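Chitinase (PDB 5GZT) probably catalyses the random endo-hydrolysis of beta-1,4 linkages between N-acetylglucosamine units in chitin and chitodextrins. Local coordinates at residues 388-393 / 437-442; 425-430 / 466-471; 304-309 / 346-351; 317-322 / 340-345. All coordinates share one frame; numbering follows the deposited sequence.

All four contacts lie in the first of the two glycosyl hydrolase family 18 regions, a TIM barrel. From the N terminus, strand 303-312 opens contact 3 and the hairpin strand 315-318 opens contact 4. Contact 4 closes first, at 340-345, and so nests inside the loop that contact 3 closes when helix 344-352 packs on strand 303-312; the two touch through Tyr306 and Asp344. Further on, helix 382-398 opens contact 1, and the start of helix 425-447 opens contact 2 before that same helix closes contact 1. Segment 466-471 then closes contact 2, so contacts 1 and 2 cross, their centres about 18 Å apart.

Contact 1: 388-393 / 437-442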
loop_
_atom_site.group_PDB
_atom_site.type_symbol
_atom_site.label_atom_id
_atom_site.label_comp_id
_atom_site.label_asym_id
_atom_site.label_seq_id
_atom_site.Cartn_x
_atom_site.Cartn_y
_atom_site.Cartn_z
ATOM N N PHE B 388 6.724 22.478 -14.673
ATOM C CA PHE B 388 6.387 21.598 -13.567
ATOM C C PHE B 388 6.505 20.134 -13.926
ATOM O O PHE B 388 7.369 19.383 -13.358
ATOM C CB PHE B 388 4.988 21.908 -13.016
ATOM C CG PHE B 388 4.664 21.083 -11.794
ATOM C CD1 PHE B 388 5.024 21.525 -10.522
ATOM C CD2 PHE B 388 4.094 19.809 -11.926
ATOM C CE1 PHE B 388 4.769 20.730 -9.405
ATOM C CE2 PHE B 388 3.840 19.020 -10.798
ATOM C CZ PHE B 388 4.187 19.488 -9.540
ATOM N N ALA B 389 5.706 19.726 -14.919
ATOM C CA ALA B 389 5.687 18.313 -15.354
ATOM C C ALA B 389 7.023 17.763 -15.722
ATOM O O ALA B 389 7.381 16.608 -15.371
ATOM C CB ALA B 389 4.717 18.129 -16.486
ATOM N N ASN B 390 7.802 18.589 -16.428
ATOM C CA ASN B 390 9.160 18.181 -16.823
ATOM C C ASN B 390 10.017 18.034 -15.580
ATOM O O ASN B 390 10.713 17.017 -15.392
ATOM C CB ASN B 390 9.767 19.194 -17.838
ATOM C CG ASN B 390 9.180 19.046 -19.247
ATOM O OD1 ASN B 390 9.000 17.937 -19.751
ATOM N ND2 ASN B 390 8.894 20.176 -19.891
ATOM N N SER B 391 9.933 19.025 -14.701
ATOM C CA SER B 391 10.587 18.932 -13.375
ATOM C C SER B 391 10.231 17.663 -12.563
ATOM O O SER B 391 11.124 16.942 -11.990
ATOM C CB SER B 391 10.275 20.163 -12.539
ATOM O OG SER B 391 11.250 20.180 -11.520
ATOM N N ALA B 392 8.940 17.346 -12.566
ATOM C CA ALA B 392 8.470 16.139 -11.828
ATOM C C ALA B 392 9.068 14.916 -12.362
ATOM O O ALA B 392 9.576 14.057 -11.592
ATOM C CB ALA B 392 6.983 16.045 -11.853
ATOM N N LEU B 393 9.095 14.822 -13.705
ATOM C CA LEU B 393 9.738 13.664 -14.320
ATOM C C LEU B 393 11.230 13.594 -14.019
ATOM O O LEU B 393 11.806 12.510 -13.751
ATOM C CB LEU B 393 9.409 13.532 -15.837
ATOM C CG LEU B 393 8.130 12.701 -16.132
ATOM C CD1 LEU B 393 6.847 13.516 -15.894
ATOM C CD2 LEU B 393 8.153 12.096 -17.536
ATOM N N ARG B 437 0.432 12.517 -17.238
ATOM C CA ARG B 437 0.121 11.189 -17.798
ATOM C C ARG B 437 0.748 11.095 -19.246
ATOM O O ARG B 437 1.458 10.122 -19.590
ATOM C CB ARG B 437 -1.395 11.000 -17.851
ATOM C CG ARG B 437 -1.923 9.574 -17.918
ATOM C CD ARG B 437 -0.897 8.492 -18.095
ATOM N NE ARG B 437 -0.631 7.744 -16.911
ATOM C CZ ARG B 437 0.477 7.052 -16.637
ATOM N NH1 ARG B 437 1.551 7.043 -17.406
ATOM N NH2 ARG B 437 0.526 6.398 -15.484
ATOM N N GLU B 438 0.510 12.129 -20.052
ATOM C CA GLU B 438 1.120 12.179 -21.434
ATOM C C GLU B 438 2.626 11.967 -21.367
ATOM O O GLU B 438 3.175 10.995 -21.978
ATOM C CB GLU B 438 0.772 13.485 -22.101
ATOM C CG GLU B 438 -0.694 13.489 -22.467
ATOM C CD GLU B 438 -1.254 14.848 -22.842
ATOM O OE1 GLU B 438 -0.560 15.884 -22.746
ATOM O OE2 GLU B 438 -2.443 14.859 -23.209
ATOM N N LYS B 439 3.296 12.783 -20.545
ATOM C CA LYS B 439 4.739 12.710 -20.500
ATOM C C LYS B 439 5.254 11.368 -20.007
ATOM O O LYS B 439 6.361 10.906 -20.414
ATOM C CB LYS B 439 5.291 13.840 -19.657
ATOM C CG LYS B 439 4.909 15.228 -20.166
ATOM C CD LYS B 439 5.940 16.227 -19.702
ATOM C CE LYS B 439 5.636 17.623 -20.208
ATOM N NZ LYS B 439 6.211 17.829 -21.566
ATOM N N LEU B 440 4.491 10.729 -19.102
ATOM C CA LEU B 440 4.975 9.497 -18.482
ATOM C C LEU B 440 4.810 8.415 -19.513
ATOM O O LEU B 440 5.690 7.589 -19.679
ATOM C CB LEU B 440 4.263 9.140 -17.147
ATOM C CG LEU B 440 4.609 10.012 -15.912
ATOM C CD1 LEU B 440 3.545 9.892 -14.818
ATOM C CD2 LEU B 440 5.957 9.603 -15.387
ATOM N N ASP B 441 3.688 8.434 -20.209
ATOM C CA ASP B 441 3.478 7.484 -21.336
ATOM C C ASP B 441 4.551 7.617 -22.421
ATOM O O ASP B 441 5.109 6.595 -22.873
ATOM C CB ASP B 441 2.085 7.682 -21.948
ATOM C CG ASP B 441 0.972 7.196 -21.028
ATOM O OD1 ASP B 441 1.234 6.317 -20.157
ATOM O OD2 ASP B 441 -0.164 7.672 -21.185
ATOM N N ALA B 442 4.861 8.871 -22.775
ATOM C CA ALA B 442 5.894 9.185 -23.777
ATOM C C ALA B 442 7.155 8.486 -23.353
ATOM O O ALA B 442 7.701 7.653 -24.077
ATOM C CB ALA B 442 6.115 10.691 -23.855
#
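In Lys439, CG stands anti to the carbonyl carbon, and after two extended torsions a bend at chi4 (-86°) turns NZ to Asn390 OD1; Asn390 likewise has CG anti to its carbonyl carbon (chi1 -75°). The two residues join helix 382-398, which precedes strand 403-407 of the TIM barrel, to helix 425-447, which follows it after the short helix 414-417; the axes of the two segments approach to 10.2 Å at 44°. Lysine suits this seam because its methylenes can pack on Ala389 while its ammonium group reaches the polar rim. CE lies 3.9 Å from CB of Ala389, a residue small enough to let the chain pass. The side chains of Lys439 and Asn390 cross at about a right angle, and the bond from NZ to Asn390 OD1 is weak at 3.3 Å. Glu386, one turn before Asn390, is the stronger partner: its OE2 forms a salt bridge with Lys439 NZ and accepts a hydrogen bond from Asn390 ND2, which probably fixes the rotation of the amide. Nearer the lysine backbone, buried leucines take over. Leu393, which also touches Ile404 of the strand, sets CG 3.9 Å from CD2 of Leu440, while its CD2 lies 3.6 Å from the carbonyl O of Lys439.

Contact 2: 425-430 / 466-471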
loop_
_atom_site.group_PDB
_atom_site.type_symbol
_atom_site.label_atom_id
_atom_site.label_comp_id
_atom_site.label_asym_id
_atom_site.label_seq_id
_atom_site.Cartn_x
_atom_site.Cartn_y
_atom_site.Cartn_z
ATOM N N ASP B 425 -8.059 26.668 -10.575
ATOM C CA ASP B 425 -7.404 25.442 -10.016
ATOM C C ASP B 425 -8.118 24.192 -10.509
ATOM O O ASP B 425 -7.463 23.242 -11.050
ATOM C CB ASP B 425 -7.383 25.493 -8.476
ATOM C CG ASP B 425 -6.408 26.542 -7.925
ATOM O OD1 ASP B 425 -5.509 27.037 -8.655
ATOM O OD2 ASP B 425 -6.562 26.876 -6.737
ATOM N N LYS B 426 -9.443 24.271 -10.423
ATOM C CA LYS B 426 -10.329 23.186 -10.822
ATOM C C LYS B 426 -10.042 22.576 -12.228
ATOM O O LYS B 426 -9.648 21.422 -12.312
ATOM C CB LYS B 426 -11.760 23.626 -10.616
ATOM C CG LYS B 426 -12.789 22.547 -10.922
ATOM C CD LYS B 426 -14.177 22.889 -10.392
ATOM C CE LYS B 426 -15.009 21.636 -10.543
ATOM N NZ LYS B 426 -16.385 21.789 -10.040
ATOM N N ALA B 427 -10.133 23.352 -13.324
ATOM C CA ALA B 427 -9.713 22.835 -14.676
ATOM C C ALA B 427 -8.191 22.686 -14.790
ATOM O O ALA B 427 -7.658 21.790 -15.478
ATOM C CB ALA B 427 -10.241 23.771 -15.800
ATOM N N ASN B 428 -7.464 23.547 -14.099
ATOM C CA ASN B 428 -6.006 23.502 -14.196
ATOM C C ASN B 428 -5.437 22.200 -13.673
ATOM O O ASN B 428 -4.464 21.624 -14.267
ATOM C CB ASN B 428 -5.382 24.749 -13.494
ATOM C CG ASN B 428 -5.600 26.074 -14.310
ATOM O OD1 ASN B 428 -6.093 26.026 -15.435
ATOM N ND2 ASN B 428 -5.258 27.230 -13.738
ATOM N N PHE B 429 -6.031 21.711 -12.562
ATOM C CA PHE B 429 -5.589 20.416 -11.968
ATOM C C PHE B 429 -5.799 19.328 -13.036
ATOM O O PHE B 429 -4.926 18.448 -13.316
ATOM C CB PHE B 429 -6.410 20.196 -10.643
ATOM C CG PHE B 429 -6.010 18.976 -9.815
ATOM C CD1 PHE B 429 -4.661 18.622 -9.615
ATOM C CD2 PHE B 429 -6.996 18.220 -9.167
ATOM C CE1 PHE B 429 -4.317 17.528 -8.811
ATOM C CE2 PHE B 429 -6.647 17.143 -8.372
ATOM C CZ PHE B 429 -5.315 16.785 -8.221
ATOM N N THR B 430 -6.933 19.388 -13.707
ATOM C CA THR B 430 -7.210 18.379 -14.771
ATOM C C THR B 430 -6.145 18.358 -15.873
ATOM O O THR B 430 -5.588 17.294 -16.279
ATOM C CB THR B 430 -8.614 18.640 -15.378
ATOM O OG1 THR B 430 -9.604 18.489 -14.349
ATOM C CG2 THR B 430 -8.890 17.669 -16.539
ATOM N N SER B 466 -14.483 20.891 -5.881
ATOM C CA SER B 466 -13.370 21.705 -6.329
ATOM C C SER B 466 -12.530 21.021 -7.388
ATOM O O SER B 466 -11.584 21.627 -7.904
ATOM C CB SER B 466 -12.482 22.067 -5.128
ATOM O OG SER B 466 -13.223 22.813 -4.160
ATOM N N VAL B 467 -12.866 19.788 -7.744
ATOM C CA VAL B 467 -12.093 19.057 -8.730
ATOM C C VAL B 467 -13.063 18.320 -9.657
ATOM O O VAL B 467 -14.276 18.261 -9.385
ATOM C CB VAL B 467 -11.073 18.050 -8.104
ATOM C CG1 VAL B 467 -10.124 18.718 -7.109
ATOM C CG2 VAL B 467 -11.801 16.926 -7.396
ATOM N N GLU B 468 -12.498 17.794 -10.739
ATOM C CA GLU B 468 -13.258 17.186 -11.865
ATOM C C GLU B 468 -13.048 15.693 -11.890
ATOM O O GLU B 468 -12.249 15.142 -12.677
ATOM C CB GLU B 468 -12.887 17.857 -13.224
ATOM C CG GLU B 468 -13.125 19.384 -13.237
ATOM C CD GLU B 468 -12.790 20.088 -14.583
ATOM O OE1 GLU B 468 -11.707 19.853 -15.177
ATOM O OE2 GLU B 468 -13.646 20.892 -15.007
ATOM N N LEU B 469 -13.768 15.016 -10.989
ATOM C CA LEU B 469 -13.429 13.634 -10.681
ATOM C C LEU B 469 -13.543 12.748 -11.892
ATOM O O LEU B 469 -12.632 11.934 -12.197
ATOM C CB LEU B 469 -14.277 13.087 -9.500
ATOM C CG LEU B 469 -14.040 13.764 -8.156
ATOM C CD1 LEU B 469 -15.135 13.389 -7.189
ATOM C CD2 LEU B 469 -12.687 13.354 -7.615
ATOM N N THR B 470 -14.661 12.900 -12.597
ATOM C CA THR B 470 -14.919 12.081 -13.774
ATOM C C THR B 470 -13.859 12.421 -14.803
ATOM O O THR B 470 -13.306 11.520 -15.457
ATOM C CB THR B 470 -16.363 12.332 -14.303
ATOM O OG1 THR B 470 -17.313 11.681 -13.426
ATOM C CG2 THR B 470 -16.521 11.781 -15.734
ATOM N N LYS B 471 -13.508 13.719 -14.901
ATOM C CA LYS B 471 -12.419 14.119 -15.806
ATOM C C LYS B 471 -11.028 13.659 -15.444
ATOM O O LYS B 471 -10.314 13.202 -16.322
ATOM C CB LYS B 471 -12.443 15.609 -16.074
ATOM C CG LYS B 471 -13.722 16.020 -16.794
ATOM C CD LYS B 471 -13.664 17.447 -17.315
ATOM C CE LYS B 471 -14.999 18.151 -17.109
ATOM N NZ LYS B 471 -15.016 19.368 -17.955
HETATM O O HOH W 1 -9.792 18.855 -11.464
HETATM O O HOH W 2 -17.190 18.804 -9.861
#
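The Phe429 ring is met obliquely by Val467, whose CG1 lies 3.8 Å from CD2 of the ring, and it also meets the ring of Trp408 with the planes about 75° apart. The other flat group, the Glu468 carboxylate, is held at both oxygens. Thr430 OG1 donates to Glu468 OE1 at 2.6 Å and meets the lone pair of OE1 that points away from OE2. Glu468 OE2 pairs with Lys471 NZ in a salt bridge at 3.6 Å. Glu468 is the N-cap residue of the short helix 469-472, and the contact sets that helix start against the first turns of helix 425-447, on the outside of the TIM barrel. An alanine in place of Glu468 would probably leave Thr430 OG1 without its acceptor and Lys471 NZ without its counter-charge. A water bridges the two backbones: it donates to Lys426 O at 2.7 Å and to Thr430 OG1, and accepts from Glu468 N at 3.0 Å. Threonine suits its place because its hydroxyl can accept from this water while giving its proton to the glutamate. The extended Lys426 chain runs beside the backbone of Ser466 and Val467, its CB 3.4 Å from Ser466 O, and NZ reaches Asp465 O and a second water that donates to Val467 O.

Contact 3: 304-309 / 346-351; sequences LYYAFG and SNLAYL
Tyr306 and Asn347 supply the polar part of the contact: Asn347 ND2 donates to Tyr306 OH at 3.0 Å, nearly straight at 164° and within the plane of the amide. The same hydroxyl is hydrogen-bonded to Asp344 OD1, its stronger partner. Asparagine suits the helix here because both ends of its amide are used, OD1 by Trp289 N and ND2 also by Val287 O. The CH-pi part comes from Leu348, whose CD1 sits over one face of the Tyr306 ring, 3.8 Å from the centroid and 21° off the normal. With CG anti to the backbone N (chi1 -171°), the tyrosine ring leaves strand 303-312 and reaches helix 344-352; the axes of segments 304-309 and 346-351 run nearly antiparallel and approach to 10.6 Å, an outer helix laid over a strand of the TIM barrel. A phenylalanine in place of Tyr306 would probably keep the ring packing but cost Asn347 and Asp344 the buried hydroxyl that links them. The remaining contacts are apolar. Leu351 straddles two strand residues with its branches: CD1 presses on Tyr306 CD1 at 3.4 Å, and CD2 meets CD2 of Leu304 at 4.0 Å, the two leucines crossing at about a right angle.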
loop_
_atom_site.group_PDB
_atom_site.type_symbol
_atom_site.label_atom_id
_atom_site.label_comp_id
_atom_site.label_asym_id
_atom_site.label_seq_id
_atom_site.Cartn_x
_atom_site.Cartn_y
_atom_site.Cartn_z
ATOM N N LEU B 304 5.655 2.725 -1.378
ATOM C CA LEU B 304 6.263 3.620 -0.403
ATOM C C LEU B 304 6.227 4.999 -1.055
ATOM O O LEU B 304 6.696 5.162 -2.183
ATOM C CB LEU B 304 7.615 3.053 -0.067
ATOM C CG LEU B 304 8.875 3.716 0.522
ATOM C CD1 LEU B 304 8.625 5.112 1.024
ATOM C CD2 LEU B 304 9.586 2.784 1.493
ATOM N N TYR B 305 5.538 5.941 -0.425
ATOM C CA TYR B 305 5.451 7.340 -0.907
ATOM C C TYR B 305 6.418 8.194 -0.074
ATOM O O TYR B 305 6.274 8.306 1.201
ATOM C CB TYR B 305 4.043 7.960 -0.747
ATOM C CG TYR B 305 3.030 7.596 -1.772
ATOM C CD1 TYR B 305 3.175 6.455 -2.556
ATOM C CD2 TYR B 305 1.915 8.406 -1.993
ATOM C CE1 TYR B 305 2.252 6.158 -3.527
ATOM C CE2 TYR B 305 0.991 8.098 -2.963
ATOM C CZ TYR B 305 1.184 6.991 -3.740
ATOM O OH TYR B 305 0.275 6.582 -4.712
ATOM N N TYR B 306 7.395 8.829 -0.758
ATOM C CA TYR B 306 8.331 9.733 -0.076
ATOM C C TYR B 306 7.638 11.052 0.062
ATOM O O TYR B 306 7.276 11.699 -0.927
ATOM C CB TYR B 306 9.660 9.877 -0.818
ATOM C CG TYR B 306 10.740 10.627 -0.039
ATOM C CD1 TYR B 306 11.344 10.045 1.047
ATOM C CD2 TYR B 306 11.128 11.899 -0.394
ATOM C CE1 TYR B 306 12.329 10.709 1.765
ATOM C CE2 TYR B 306 12.135 12.569 0.292
ATOM C CZ TYR B 306 12.719 11.976 1.383
ATOM O OH TYR B 306 13.723 12.615 2.062
ATOM N N ALA B 307 7.364 11.424 1.329
ATOM C CA ALA B 307 6.586 12.570 1.634
ATOM C C ALA B 307 7.506 13.668 2.222
ATOM O O ALA B 307 7.798 13.672 3.442
ATOM C CB ALA B 307 5.544 12.194 2.630
ATOM N N PHE B 308 7.935 14.642 1.448
ATOM C CA PHE B 308 7.378 15.093 0.189
ATOM C C PHE B 308 8.476 15.808 -0.629
ATOM O O PHE B 308 9.495 16.394 -0.078
ATOM C CB PHE B 308 6.338 16.169 0.443
ATOM C CG PHE B 308 5.092 15.683 1.166
ATOM C CD1 PHE B 308 4.100 14.979 0.470
ATOM C CD2 PHE B 308 4.861 16.019 2.484
ATOM C CE1 PHE B 308 2.949 14.577 1.090
ATOM C CE2 PHE B 308 3.719 15.608 3.147
ATOM C CZ PHE B 308 2.760 14.884 2.462
ATOM N N GLY B 309 8.238 15.789 -1.933
ATOM C CA GLY B 309 8.792 16.783 -2.805
ATOM C C GLY B 309 8.019 18.052 -2.741
ATOM O O GLY B 309 6.840 18.059 -2.450
ATOM N N SER B 346 20.331 11.083 0.778
ATOM C CA SER B 346 20.562 9.890 1.586
ATOM C C SER B 346 19.233 9.056 1.809
ATOM O O SER B 346 19.201 7.815 1.712
ATOM C CB SER B 346 21.089 10.332 2.954
ATOM O OG SER B 346 21.466 9.199 3.689
ATOM N N ASN B 347 18.163 9.768 2.143
ATOM C CA ASN B 347 16.869 9.115 2.468
ATOM C C ASN B 347 16.408 8.275 1.295
ATOM O O ASN B 347 16.250 6.996 1.407
ATOM C CB ASN B 347 15.860 10.183 2.786
ATOM C CG ASN B 347 15.907 10.629 4.230
ATOM O OD1 ASN B 347 16.567 10.067 5.046
ATOM N ND2 ASN B 347 15.156 11.623 4.540
ATOM N N LEU B 348 16.282 8.984 0.153
ATOM C CA LEU B 348 15.832 8.397 -1.098
ATOM C C LEU B 348 16.677 7.204 -1.492
ATOM O O LEU B 348 16.125 6.206 -1.936
ATOM C CB LEU B 348 15.797 9.410 -2.191
ATOM C CG LEU B 348 14.582 10.171 -2.715
ATOM C CD1 LEU B 348 13.235 9.563 -2.361
ATOM C CD2 LEU B 348 14.611 11.663 -2.447
ATOM N N ALA B 349 18.001 7.269 -1.309
ATOM C CA ALA B 349 18.855 6.107 -1.602
ATOM C C ALA B 349 18.551 4.933 -0.701
ATOM O O ALA B 349 18.452 3.795 -1.185
ATOM C CB ALA B 349 20.346 6.472 -1.508
ATOM N N TYR B 350 18.362 5.191 0.600
ATOM C CA TYR B 350 18.088 4.121 1.584
ATOM C C TYR B 350 16.763 3.418 1.277
ATOM O O TYR B 350 16.675 2.196 1.380
ATOM C CB TYR B 350 18.115 4.647 3.042
ATOM C CG TYR B 350 17.566 3.644 4.024
ATOM C CD1 TYR B 350 18.387 2.665 4.613
ATOM C CD2 TYR B 350 16.211 3.665 4.363
ATOM C CE1 TYR B 350 17.861 1.723 5.517
ATOM C CE2 TYR B 350 15.690 2.733 5.255
ATOM C CZ TYR B 350 16.515 1.774 5.815
ATOM O OH TYR B 350 15.958 0.879 6.681
ATOM N N LEU B 351 15.769 4.196 0.868
ATOM C CA LEU B 351 14.405 3.715 0.653
ATOM C C LEU B 351 14.224 2.868 -0.618
ATOM O O LEU B 351 13.576 1.779 -0.574
ATOM C CB LEU B 351 13.400 4.889 0.664
ATOM C CG LEU B 351 13.306 5.651 2.025
ATOM C CD1 LEU B 351 12.566 6.953 1.831
ATOM C CD2 LEU B 351 12.635 4.820 3.129
#

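Contact 4: 317-322 / 340-345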
loop_
_atom_site.group_PDB
_atom_site.type_symbol
_atom_site.label_atom_id
_atom_site.label_comp_id
_atom_site.label_asym_id
_atom_site.label_seq_id
_atom_site.Cartn_x
_atom_site.Cartn_y
_atom_site.Cartn_z
ATOM N N VAL B 317 11.449 20.141 -6.198
ATOM C CA VAL B 317 12.696 20.131 -5.422
ATOM C C VAL B 317 12.573 19.299 -4.160
ATOM O O VAL B 317 11.468 19.055 -3.690
ATOM C CB VAL B 317 13.039 21.549 -4.972
ATOM C CG1 VAL B 317 13.438 22.437 -6.184
ATOM C CG2 VAL B 317 11.890 22.197 -4.201
ATOM N N THR B 318 13.678 18.877 -3.596
ATOM C CA THR B 318 13.613 18.236 -2.304
ATOM C C THR B 318 13.065 19.230 -1.234
ATOM O O THR B 318 13.071 20.472 -1.423
ATOM C CB THR B 318 14.972 17.671 -1.877
ATOM O OG1 THR B 318 15.927 18.709 -1.894
ATOM C CG2 THR B 318 15.426 16.590 -2.743
ATOM N N ILE B 319 12.505 18.698 -0.132
ATOM C CA ILE B 319 11.859 19.556 0.896
ATOM C C ILE B 319 12.851 20.536 1.569
ATOM O O ILE B 319 12.492 21.650 1.958
ATOM C CB ILE B 319 11.105 18.702 1.949
ATOM C CG1 ILE B 319 10.090 19.513 2.708
ATOM C CG2 ILE B 319 12.067 17.960 2.859
ATOM C CD1 ILE B 319 9.182 18.639 3.626
ATOM N N LYS B 320 14.101 20.139 1.671
ATOM C CA LYS B 320 15.145 21.092 2.156
ATOM C C LYS B 320 15.254 22.379 1.372
ATOM O O LYS B 320 15.716 23.385 1.904
ATOM C CB LYS B 320 16.536 20.431 2.227
ATOM C CG LYS B 320 17.169 20.182 0.867
ATOM C CD LYS B 320 18.313 19.174 0.925
ATOM C CE LYS B 320 19.466 19.732 1.747
ATOM N NZ LYS B 320 20.407 18.722 2.353
ATOM N N GLU B 321 14.759 22.374 0.140
ATOM C CA GLU B 321 14.742 23.564 -0.706
ATOM C C GLU B 321 13.492 24.364 -0.629
ATOM O O GLU B 321 13.317 25.277 -1.420
ATOM C CB GLU B 321 14.993 23.126 -2.130
ATOM C CG GLU B 321 16.352 22.422 -2.253
ATOM C CD GLU B 321 16.789 22.167 -3.688
ATOM O OE1 GLU B 321 16.499 23.022 -4.580
ATOM O OE2 GLU B 321 17.421 21.107 -3.920
ATOM N N ASP B 322 12.607 24.040 0.303
ATOM C CA ASP B 322 11.296 24.720 0.419
ATOM C C ASP B 322 11.344 25.602 1.632
ATOM O O ASP B 322 11.259 25.092 2.759
ATOM C CB ASP B 322 10.118 23.708 0.577
ATOM C CG ASP B 322 8.766 24.392 0.691
ATOM O OD1 ASP B 322 8.706 25.627 0.527
ATOM O OD2 ASP B 322 7.735 23.707 0.910
ATOM N N ARG B 340 17.058 22.754 7.154
ATOM C CA ARG B 340 17.893 23.164 6.013
ATOM C C ARG B 340 18.855 22.118 5.556
ATOM O O ARG B 340 19.124 22.054 4.359
ATOM C CB ARG B 340 18.664 24.459 6.299
ATOM C CG ARG B 340 17.775 25.691 6.503
ATOM C CD ARG B 340 18.611 26.755 7.226
ATOM N NE ARG B 340 17.806 27.892 7.626
ATOM C CZ ARG B 340 18.012 28.585 8.731
ATOM N NH1 ARG B 340 18.995 28.295 9.584
ATOM N NH2 ARG B 340 17.182 29.546 9.017
ATOM N N ASN B 341 19.326 21.267 6.478
ATOM C CA ASN B 341 20.168 20.115 6.155
ATOM C C ASN B 341 19.451 18.779 5.987
ATOM O O ASN B 341 20.079 17.662 6.079
ATOM C CB ASN B 341 21.276 19.953 7.220
ATOM C CG ASN B 341 22.076 21.246 7.421
ATOM O OD1 ASN B 341 22.230 22.014 6.501
ATOM N ND2 ASN B 341 22.559 21.487 8.640
ATOM N N ASN B 342 18.159 18.829 5.713
ATOM C CA ASN B 342 17.397 17.559 5.624
ATOM C C ASN B 342 18.033 16.594 4.600
ATOM O O ASN B 342 18.207 16.952 3.479
ATOM C CB ASN B 342 15.949 17.858 5.243
ATOM C CG ASN B 342 15.066 16.668 5.501
ATOM O OD1 ASN B 342 14.900 16.282 6.663
ATOM N ND2 ASN B 342 14.674 15.970 4.421
ATOM N N PRO B 343 18.376 15.371 4.988
ATOM C CA PRO B 343 19.092 14.459 4.137
ATOM C C PRO B 343 18.296 13.680 3.072
ATOM O O PRO B 343 18.304 12.457 3.064
ATOM C CB PRO B 343 19.677 13.491 5.144
ATOM C CG PRO B 343 18.598 13.400 6.144
ATOM C CD PRO B 343 18.142 14.778 6.313
ATOM N N ASP B 344 17.738 14.414 2.127
ATOM C CA ASP B 344 16.823 13.867 1.165
ATOM C C ASP B 344 17.463 12.825 0.257
ATOM O O ASP B 344 16.856 11.722 -0.009
ATOM C CB ASP B 344 16.113 14.970 0.390
ATOM C CG ASP B 344 15.065 15.670 1.214
ATOM O OD1 ASP B 344 13.943 15.069 1.465
ATOM O OD2 ASP B 344 15.383 16.813 1.653
ATOM N N GLU B 345 18.705 13.098 -0.148
ATOM C CA GLU B 345 19.363 12.223 -1.098
ATOM C C GLU B 345 19.769 10.964 -0.407
ATOM O O GLU B 345 19.582 9.866 -0.947
ATOM C CB GLU B 345 20.555 12.924 -1.787
ATOM C CG GLU B 345 20.116 14.170 -2.565
ATOM C CD GLU B 345 21.036 14.583 -3.727
ATOM O OE1 GLU B 345 22.271 14.325 -3.659
ATOM O OE2 GLU B 345 20.510 15.209 -4.694
HETATM O O HOH W 3 12.079 15.932 -0.162
HETATM O O HOH W 4 20.197 15.771 0.550
#
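The turn between helices 333-340 and 344-352, an inverse gamma turn centred on Pro343, packs on the 3-10 turn 319-321 through Lys320, Asn342 and Asp344. Lys320 places CG between its backbone N and carbonyl carbon (chi1 73°), and its chain bends at chi3. NZ then donates to Asn342 O at 3.0 Å, from 50° out of the carbonyl plane. Asp344 N reaches that oxygen from the opposite face at 2.9 Å, closing the gamma turn, so two donors grip one carbonyl. A lysine suits this place because its long chain can cross the turn, CE lying 3.5 Å from Arg340 O on the way. Asn342 ND2 donates to Asp344 OD2 at 3.0 Å, almost straight at 170°, and meets it from above the carboxylate plane; ND2 also bonds Ala285 O. Asp344 OD1 accepts from a water at 2.6 Å, which in turn takes the hydrogen of Ile319 N, and it is hydrogen-bonded to Tyr306 OH as well. Carbon contacts fill in between: Thr318 CG2 lies 3.6 Å from Asp344 CB, the two side chains sliding past each other in opposite directions. Around this site, Ile319 and Asn342 both touch Trp325 of helix 323-326, Ile319 also packs on Arg310 of strand 303-312, and strand 315-318 pairs antiparallel with that strand.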